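Local coordinates for hypothetical protein (Clostridium sporogenes ATCC 15579, PDB 4QRK) that is of uncharacterised function but, as a calcium-containing right-handed beta-helix protein of the LiaF-related DUF2154 group, may act in cell adhesion, at residues A[140-144]-A[164-168]. Sequence-based numbering, arbitrary orientation.
Sequences SGNYK and KSIGV
A loop and the turn leading into a strand meet at the same edge of the beta structure over a small area, about 185 Å² counting both sides. Segment 140-144 belongs to the link between strands 134-138 and 147-153; segment 164-168 leaves a turn and enters strand 167-174. N142 centres an inverse gamma turn (phi/psi -88/72), closed by a weak hydrogen bond from Y143 N to G141 O (3.1 Å), and its CA lies 6.7 Å from that of I166, the closest CA pair between the segments. Along the second segment, K164 and S165 keep a turn-like backbone. S165 directs its CB toward the first loop and, with chi1 p, sets OG 3.4 Å from N142 ND2 (chi1 t) in a weak hydrogen bond. On the far side of that amide, N142 OD1 receives K144 NZ at 2.5 Å, and the same NZ reaches N142 O at 3.0 Å, so the lysine folds back over the turn. I166 then opens into an extended conformation (-121/159) and fills the gap: CG2 lies 3.4 Å from N142 ND2, while CD1 (chi1 p, chi2 t) is 4.3 Å from both G141 O and Y143 CB, at the tyrosine ring's edge. With chi1 m the ring lies over G141, where a CB would clash with Y143 CZ; Y143 OH accepts a weak bond from G141 N (3.4 Å) and donates to L118 O. I204 touches both Y143 and I166. With G167 and V168 the chain becomes strand and departs. Such corner turns of neighbouring coils, stacked side by side, characterise a right-handed beta-helix, here with strand 203-210 inserted between the strands they lead into.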
loop_
_atom_site.group_PDB
_atom_site.type_symbol
_atom_site.label_atom_id
_atom_site.label_comp_id
_atom_site.label_asym_id
_atom_site.label_seq_id
_atom_site.Cartn_x
_atom_site.Cartn_y
_atom_site.Cartn_z
ATOM N N SER A 140 -10.492 -1.447 -4.859
ATOM C CA SER A 140 -11.831 -1.411 -5.447
ATOM C C SER A 140 -12.743 -2.511 -4.874
ATOM O O SER A 140 -13.750 -2.861 -5.448
ATOM C CB SER A 140 -11.734 -1.516 -6.988
ATOM O OG SER A 140 -11.285 -2.811 -7.415
ATOM N N GLY A 141 -12.389 -3.039 -3.725
ATOM C CA GLY A 141 -13.222 -4.023 -3.068
ATOM C C GLY A 141 -14.560 -3.476 -2.533
ATOM O O GLY A 141 -14.761 -2.263 -2.344
ATOM N N ASN A 142 -15.473 -4.402 -2.288
ATOM C CA ASN A 142 -16.737 -4.108 -1.641
ATOM C C ASN A 142 -16.530 -4.215 -0.127
ATOM O O ASN A 142 -16.915 -5.185 0.510
ATOM C CB ASN A 142 -17.790 -5.094 -2.145
ATOM C CG ASN A 142 -19.160 -4.813 -1.580
ATOM O OD1 ASN A 142 -19.799 -5.690 -0.992
ATOM N ND2 ASN A 142 -19.612 -3.574 -1.729
ATOM N N TYR A 143 -15.821 -3.241 0.424
ATOM C CA TYR A 143 -15.442 -3.274 1.832
ATOM C C TYR A 143 -16.705 -3.204 2.731
ATOM O O TYR A 143 -17.688 -2.543 2.401
ATOM C CB TYR A 143 -14.405 -2.179 2.135
ATOM C CG TYR A 143 -13.179 -2.327 1.236
ATOM C CD1 TYR A 143 -12.345 -3.438 1.330
ATOM C CD2 TYR A 143 -12.908 -1.395 0.249
ATOM C CE1 TYR A 143 -11.248 -3.581 0.480
ATOM C CE2 TYR A 143 -11.840 -1.520 -0.587
ATOM C CZ TYR A 143 -11.011 -2.616 -0.480
ATOM O OH TYR A 143 -9.953 -2.705 -1.356
ATOM N N LYS A 144 -16.681 -3.945 3.831
ATOM C CA LYS A 144 -17.838 -4.081 4.704
ATOM C C LYS A 144 -17.748 -3.196 5.935
ATOM O O LYS A 144 -18.445 -3.387 6.912
ATOM C CB LYS A 144 -18.017 -5.555 5.089
ATOM C CG LYS A 144 -18.455 -6.445 3.905
ATOM C CD LYS A 144 -19.667 -5.849 3.127
ATOM C CE LYS A 144 -20.185 -6.786 2.036
ATOM N NZ LYS A 144 -19.143 -7.113 1.014
ATOM N N LYS A 164 -17.050 1.133 -7.386
ATOM C CA LYS A 164 -18.243 1.864 -7.816
ATOM C C LYS A 164 -19.368 1.668 -6.802
ATOM O O LYS A 164 -20.158 2.561 -6.583
ATOM C CB LYS A 164 -18.699 1.356 -9.191
ATOM C CG LYS A 164 -17.739 1.725 -10.321
ATOM C CD LYS A 164 -18.129 1.101 -11.647
ATOM C CE LYS A 164 -17.388 1.748 -12.801
ATOM N NZ LYS A 164 -17.246 0.801 -13.939
ATOM N N SER A 165 -19.372 0.512 -6.143
ATOM C CA SER A 165 -20.488 0.064 -5.301
ATOM C C SER A 165 -20.596 0.714 -3.928
ATOM O O SER A 165 -21.646 0.692 -3.337
ATOM C CB SER A 165 -20.375 -1.435 -5.069
ATOM O OG SER A 165 -19.107 -1.761 -4.517
ATOM N N ILE A 166 -19.502 1.238 -3.399
ATOM C CA ILE A 166 -19.556 1.940 -2.135
ATOM C C ILE A 166 -19.061 3.362 -2.311
ATOM O O ILE A 166 -18.353 3.691 -3.267
ATOM C CB ILE A 166 -18.810 1.187 -1.025
ATOM C CG1 ILE A 166 -17.311 1.286 -1.174
ATOM C CG2 ILE A 166 -19.220 -0.297 -1.032
ATOM C CD1 ILE A 166 -16.600 0.820 0.064
ATOM N N GLY A 167 -19.458 4.224 -1.385
ATOM C CA GLY A 167 -19.111 5.629 -1.473
ATOM C C GLY A 167 -17.638 5.874 -1.285
ATOM O O GLY A 167 -16.977 5.292 -0.422
ATOM N N VAL A 168 -17.124 6.761 -2.118
ATOM C CA VAL A 168 -15.745 7.194 -2.081
ATOM C C VAL A 168 -15.649 8.726 -2.132
ATOM O O VAL A 168 -16.335 9.403 -2.926
ATOM C CB VAL A 168 -14.973 6.581 -3.295
ATOM C CG1 VAL A 168 -13.567 7.032 -3.319
ATOM C CG2 VAL A 168 -15.008 5.084 -3.235
#